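Local coordinates for protein RNA-dependent RNA Polymerase (Bombyx mori cytoplasmic polyhedrosis virus, PDB 6TZ0) that synthesises RNA on an RNA template, probably making plus strands by fully conservative transcription and minus strands during genome replication, at residues 154-159 and 165-170; 220-225 and 335-340. One frame throughout, in Å; residues are numbered along the deposited sequence.

Interactions 1 and 2 lie in series along the chain, with their centres about 15 Å apart and on the same side of the chain's centre. They also touch directly: CB of Tyr165 lies 3.5 Å from CE1 of His224, and CD of Pro166 lies 3.8 Å from CB of His224. Both meetings are packing contacts. Helix 206-218 gives a second connection, because its residues Ile217 and Met218 pack against Leu156 of interaction 1, and segment 220-225 of interaction 2 follows its end. Both contacts are buried and away from the residues that bind ATP, UTP and magnesium in this polymerase, so they concern the helical framework rather than the catalytic centre.

Interaction 1 of 2, residues 154-159 and 165-170; sequences ASLDVW and YPLRTY
Tyr165 reaches from the start of segment 165-170 to Leu156 and Asp157 on the facing helix, and its atoms meet different partners in turn. CB points toward segment 154-159, and CG, set between the backbone N and the carbonyl carbon (chi1 56°), turns the ring toward helix 145-160 and carries the hydroxyl to Asp157. Farther out, Arg168 CG lies 3.7 Å above one ring face, offset toward the rim. CE1 of Tyr165 packs against Leu156 CD1 at 3.6 Å, and CZ has Leu156 CB at the same distance. At the tip, Tyr165 OH donates to Asp157 OD1 over 3.0 Å. This acceptor lies near the ring plane at its edge, whereas the hydroxyl approaches from above the carboxylate plane, 58° out of it.

Asp157 is also engaged by Arg168: NH1 forms a salt bridge to OD2 at 3.1 Å and a weak, bent hydrogen bond to OD1 (123°). A cation beside the carboxylate would be expected to favour its charged form. Beside the ring, Leu156 CD1 meets Leu167 CD2 at 3.7 Å, the two leucines crossing at about a right angle. Tyrosine-carboxylate bond, salt bridge and leucine pair together tie helices 145-160 and 166-175 into a helix-loop-helix unit of the N-terminal region.

Interaction 2 of 2, residues 220-225 and 335-340; sequences GILTHV and CRAMTN
Leu222 and Met338 cross obliquely, with Ala337 facing the branched end of the leucine. Leu222 projects toward segment 335-340, its CG beside the backbone N and anti to the carbonyl carbon (chi1 -68°), which presents the fork of the side chain to the helix. Ala337 CB lies 3.8 Å from Leu222 CD1 and equally far from Leu222 CG, so the methyl rests against the branch point as well as a tip. The other branch, Leu222 CD2, meets Met338 CE at 3.8 Å and stays near the alanine methyl as well.

The methionine arrives differently. Its CB does not point straight at the other segment, but the chain is extended beyond CG (chi2 176°, chi3 -175°), and this carries the terminal methyl across to the leucine. Ile221 adds a lesser contact from another direction: its CG2 branch stands 4.1 Å from Ala337 CB, and the lines from that methyl to Ile221 CG2 and to Leu222 CD1 lie at roughly a right angle. The interface is therefore wholly apolar, with no hydrogen bond between the segments. The closest CA pair, Leu222 and Ala337, is 7.4 Å apart, a spacing that the small alanine side chain permits.

Residues 220-223 make the turn between helices 206-218 and 224-237. Gly220, with positive phi, ends the first in a Schellman motif; Thr223 is the N-cap of the second, its side chain capping a backbone N in the first turn, while Glu226 OE1 bonds back to Thr223 N. Facing this turn is the last part of helix 325-339, where Thr339 OG1 bonds back to Cys335 O at 2.8 Å. Met338 reaches further, touching Val229 and Ala230 of helix 224-237 and Phe311 and Tyr314 of helix 309-320, while strand 54-58 packs on His224 and Val225 through Tyr55.

Interaction 1 of 2, residues 154-159 and 165-170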
loop_
_atom_site.group_PDB
_atom_site.type_symbol
_atom_site.label_atom_id
_atom_site.label_comp_id
_atom_site.label_asym_id
_atom_site.label_seq_id
_atom_site.Cartn_x
_atom_site.Cartn_y
_atom_site.Cartn_z
ATOM N N ALA A 154 38.402 -2.514 -6.057
ATOM C CA ALA A 154 39.079 -1.903 -7.198
ATOM C C ALA A 154 38.983 -0.385 -7.167
ATOM O O ALA A 154 39.966 0.312 -7.459
ATOM C CB ALA A 154 38.482 -2.431 -8.495
ATOM N N SER A 155 37.806 0.140 -6.805
ATOM C CA SER A 155 37.641 1.586 -6.700
ATOM C C SER A 155 38.513 2.168 -5.596
ATOM O O SER A 155 39.150 3.213 -5.790
ATOM C CB SER A 155 36.176 1.924 -6.452
ATOM O OG SER A 155 35.789 1.466 -5.175
ATOM N N LEU A 156 38.573 1.491 -4.442
ATOM C CA LEU A 156 39.425 1.955 -3.347
ATOM C C LEU A 156 40.904 1.910 -3.718
ATOM O O LEU A 156 41.669 2.812 -3.347
ATOM C CB LEU A 156 39.162 1.120 -2.101
ATOM C CG LEU A 156 37.882 1.305 -1.302
ATOM C CD1 LEU A 156 37.642 0.090 -0.469
ATOM C CD2 LEU A 156 38.065 2.479 -0.382
ATOM N N ASP A 157 41.319 0.882 -4.468
ATOM C CA ASP A 157 42.719 0.767 -4.873
ATOM C C ASP A 157 43.110 1.864 -5.848
ATOM O O ASP A 157 44.192 2.446 -5.735
ATOM C CB ASP A 157 42.991 -0.595 -5.508
ATOM C CG ASP A 157 42.958 -1.719 -4.515
ATOM O OD1 ASP A 157 43.175 -1.465 -3.317
ATOM O OD2 ASP A 157 42.748 -2.870 -4.943
ATOM N N VAL A 158 42.246 2.155 -6.822
ATOM C CA VAL A 158 42.592 3.170 -7.814
ATOM C C VAL A 158 42.532 4.568 -7.201
ATOM O O VAL A 158 43.345 5.438 -7.538
ATOM C CB VAL A 158 41.691 3.017 -9.053
ATOM C CG1 VAL A 158 41.902 4.127 -10.062
ATOM C CG2 VAL A 158 41.995 1.702 -9.707
ATOM N N TRP A 159 41.623 4.790 -6.246
ATOM C CA TRP A 159 41.568 6.102 -5.607
ATOM C C TRP A 159 42.778 6.338 -4.709
ATOM O O TRP A 159 43.441 7.374 -4.817
ATOM C CB TRP A 159 40.286 6.258 -4.798
ATOM C CG TRP A 159 40.092 7.652 -4.255
ATOM C CD1 TRP A 159 40.509 8.124 -3.047
ATOM C CD2 TRP A 159 39.390 8.731 -4.883
ATOM N NE1 TRP A 159 40.147 9.434 -2.900
ATOM C CE2 TRP A 159 39.453 9.831 -4.011
ATOM C CE3 TRP A 159 38.729 8.878 -6.104
ATOM C CZ2 TRP A 159 38.879 11.057 -4.318
ATOM C CZ3 TRP A 159 38.160 10.093 -6.405
ATOM C CH2 TRP A 159 38.237 11.166 -5.517
ATOM N N TYR A 165 45.210 -0.674 3.202
ATOM C CA TYR A 165 44.164 -0.036 3.988
ATOM C C TYR A 165 43.366 -1.144 4.670
ATOM O O TYR A 165 43.325 -2.273 4.167
ATOM C CB TYR A 165 43.280 0.877 3.109
ATOM C CG TYR A 165 42.639 0.233 1.911
ATOM C CD1 TYR A 165 41.397 -0.377 2.004
ATOM C CD2 TYR A 165 43.266 0.259 0.680
ATOM C CE1 TYR A 165 40.817 -0.958 0.910
ATOM C CE2 TYR A 165 42.693 -0.317 -0.413
ATOM C CZ TYR A 165 41.469 -0.925 -0.296
ATOM O OH TYR A 165 40.898 -1.514 -1.393
ATOM N N PRO A 166 42.765 -0.870 5.846
ATOM C CA PRO A 166 42.294 -1.976 6.711
ATOM C C PRO A 166 41.171 -2.842 6.161
ATOM O O PRO A 166 40.948 -3.951 6.674
ATOM C CB PRO A 166 41.829 -1.240 7.971
ATOM C CG PRO A 166 42.574 0.006 7.977
ATOM C CD PRO A 166 42.724 0.414 6.572
ATOM N N LEU A 167 40.458 -2.380 5.137
ATOM C CA LEU A 167 39.351 -3.173 4.619
ATOM C C LEU A 167 39.864 -4.392 3.860
ATOM O O LEU A 167 39.183 -5.421 3.797
ATOM C CB LEU A 167 38.447 -2.302 3.745
ATOM C CG LEU A 167 37.102 -2.901 3.315
ATOM C CD1 LEU A 167 36.236 -3.192 4.527
ATOM C CD2 LEU A 167 36.367 -1.992 2.357
ATOM N N ARG A 168 41.095 -4.323 3.338
ATOM C CA ARG A 168 41.715 -5.501 2.740
ATOM C C ARG A 168 41.996 -6.572 3.786
ATOM O O ARG A 168 41.779 -7.764 3.538
ATOM C CB ARG A 168 43.016 -5.130 2.026
ATOM C CG ARG A 168 42.863 -4.126 0.920
ATOM C CD ARG A 168 41.927 -4.624 -0.148
ATOM N NE ARG A 168 42.395 -5.805 -0.861
ATOM C CZ ARG A 168 43.109 -5.770 -1.980
ATOM N NH1 ARG A 168 43.443 -4.610 -2.519
ATOM N NH2 ARG A 168 43.479 -6.897 -2.565
ATOM N N THR A 169 42.469 -6.166 4.966
ATOM C CA THR A 169 42.721 -7.137 6.022
ATOM C C THR A 169 41.427 -7.692 6.585
ATOM O O THR A 169 41.391 -8.860 6.973
ATOM C CB THR A 169 43.551 -6.521 7.139
ATOM O OG1 THR A 169 42.788 -5.500 7.785
ATOM C CG2 THR A 169 44.799 -5.910 6.561
ATOM N N TYR A 170 40.353 -6.892 6.613
ATOM C CA TYR A 170 39.047 -7.445 6.979
ATOM C C TYR A 170 38.553 -8.474 5.967
ATOM O O TYR A 170 38.055 -9.537 6.359
ATOM C CB TYR A 170 38.010 -6.335 7.159
ATOM C CG TYR A 170 38.021 -5.714 8.533
ATOM C CD1 TYR A 170 37.436 -6.373 9.607
ATOM C CD2 TYR A 170 38.592 -4.472 8.759
ATOM C CE1 TYR A 170 37.437 -5.822 10.866
ATOM C CE2 TYR A 170 38.596 -3.911 10.018
ATOM C CZ TYR A 170 38.014 -4.591 11.064
ATOM O OH TYR A 170 38.013 -4.041 12.321
#

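Interaction 2 of 2, residues 220-225 and 335-340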
loop_
_atom_site.group_PDB
_atom_site.type_symbol
_atom_site.label_atom_id
_atom_site.label_comp_id
_atom_site.label_asym_id
_atom_site.label_seq_id
_atom_site.Cartn_x
_atom_site.Cartn_y
_atom_site.Cartn_z
ATOM N N GLY A 220 33.528 9.776 1.418
ATOM C CA GLY A 220 34.102 10.766 2.297
ATOM C C GLY A 220 33.466 10.835 3.663
ATOM O O GLY A 220 33.788 11.741 4.435
ATOM N N ILE A 221 32.569 9.906 3.981
ATOM C CA ILE A 221 31.900 9.903 5.275
ATOM C C ILE A 221 32.762 9.216 6.326
ATOM O O ILE A 221 32.955 9.734 7.431
ATOM C CB ILE A 221 30.522 9.236 5.135
ATOM C CG1 ILE A 221 29.642 10.073 4.209
ATOM C CG2 ILE A 221 29.866 9.037 6.485
ATOM C CD1 ILE A 221 28.411 9.373 3.753
ATOM N N LEU A 222 33.304 8.052 6.000
ATOM C CA LEU A 222 34.179 7.327 6.904
ATOM C C LEU A 222 35.615 7.409 6.421
ATOM O O LEU A 222 35.881 7.348 5.219
ATOM C CB LEU A 222 33.768 5.862 7.024
ATOM C CG LEU A 222 32.449 5.542 7.712
ATOM C CD1 LEU A 222 32.200 4.056 7.635
ATOM C CD2 LEU A 222 32.476 5.996 9.149
ATOM N N THR A 223 36.536 7.555 7.362
ATOM C CA THR A 223 37.952 7.411 7.075
ATOM C C THR A 223 38.326 5.941 7.255
ATOM O O THR A 223 37.461 5.079 7.428
ATOM C CB THR A 223 38.767 8.348 7.961
ATOM O OG1 THR A 223 38.600 7.985 9.334
ATOM C CG2 THR A 223 38.298 9.772 7.774
ATOM N N HIS A 224 39.619 5.625 7.214
ATOM C CA HIS A 224 40.019 4.228 7.349
ATOM C C HIS A 224 39.945 3.758 8.797
ATOM O O HIS A 224 39.536 2.620 9.065
ATOM C CB HIS A 224 41.417 4.028 6.772
ATOM C CG HIS A 224 41.485 4.214 5.291
ATOM N ND1 HIS A 224 41.000 3.282 4.402
ATOM C CD2 HIS A 224 41.963 5.232 4.539
ATOM C CE1 HIS A 224 41.186 3.710 3.168
ATOM N NE2 HIS A 224 41.767 4.893 3.223
ATOM N N VAL A 225 40.295 4.632 9.739
ATOM C CA VAL A 225 40.209 4.270 11.147
ATOM C C VAL A 225 38.750 4.182 11.573
ATOM O O VAL A 225 38.360 3.321 12.378
ATOM C CB VAL A 225 40.980 5.295 11.994
ATOM C CG1 VAL A 225 41.304 4.719 13.342
ATOM C CG2 VAL A 225 42.208 5.782 11.279
ATOM N N CYS A 335 28.253 8.164 12.255
ATOM C CA CYS A 335 27.498 7.197 13.051
ATOM C C CYS A 335 26.327 6.588 12.281
ATOM O O CYS A 335 25.919 5.459 12.579
ATOM C CB CYS A 335 27.009 7.838 14.342
ATOM S SG CYS A 335 28.337 8.195 15.491
ATOM N N ARG A 336 25.776 7.308 11.297
ATOM C CA ARG A 336 24.802 6.699 10.393
ATOM C C ARG A 336 25.444 5.597 9.567
ATOM O O ARG A 336 24.827 4.556 9.320
ATOM C CB ARG A 336 24.178 7.748 9.463
ATOM C CG ARG A 336 23.314 8.781 10.150
ATOM C CD ARG A 336 22.170 8.101 10.811
ATOM N NE ARG A 336 21.222 7.534 9.860
ATOM C CZ ARG A 336 20.041 8.069 9.589
ATOM N NH1 ARG A 336 19.643 9.141 10.250
ATOM N NH2 ARG A 336 19.239 7.497 8.709
ATOM N N ALA A 337 26.687 5.808 9.131
ATOM C CA ALA A 337 27.404 4.748 8.429
ATOM C C ALA A 337 27.807 3.616 9.367
ATOM O O ALA A 337 27.976 2.478 8.923
ATOM C CB ALA A 337 28.634 5.321 7.735
ATOM N N MET A 338 27.977 3.906 10.655
ATOM C CA MET A 338 28.407 2.881 11.598
ATOM C C MET A 338 27.262 2.027 12.116
ATOM O O MET A 338 27.495 0.887 12.524
ATOM C CB MET A 338 29.134 3.513 12.781
ATOM C CG MET A 338 30.504 4.032 12.437
ATOM S SD MET A 338 31.332 4.868 13.791
ATOM C CE MET A 338 32.785 5.447 12.934
ATOM N N THR A 339 26.037 2.541 12.139
ATOM C CA THR A 339 24.920 1.757 12.654
ATOM C C THR A 339 24.048 1.140 11.568
ATOM O O THR A 339 23.485 0.066 11.778
ATOM C CB THR A 339 24.050 2.610 13.580
ATOM O OG1 THR A 339 23.676 3.816 12.910
ATOM C CG2 THR A 339 24.782 2.946 14.860
ATOM N N ASN A 340 23.904 1.791 10.418
ATOM C CA ASN A 340 23.129 1.221 9.327
ATOM C C ASN A 340 24.041 0.415 8.415
ATOM O O ASN A 340 25.211 0.747 8.213
ATOM C CB ASN A 340 22.411 2.311 8.526
ATOM C CG ASN A 340 21.360 1.755 7.568
ATOM O OD1 ASN A 340 21.136 0.549 7.494
ATOM N ND2 ASN A 340 20.713 2.645 6.828
#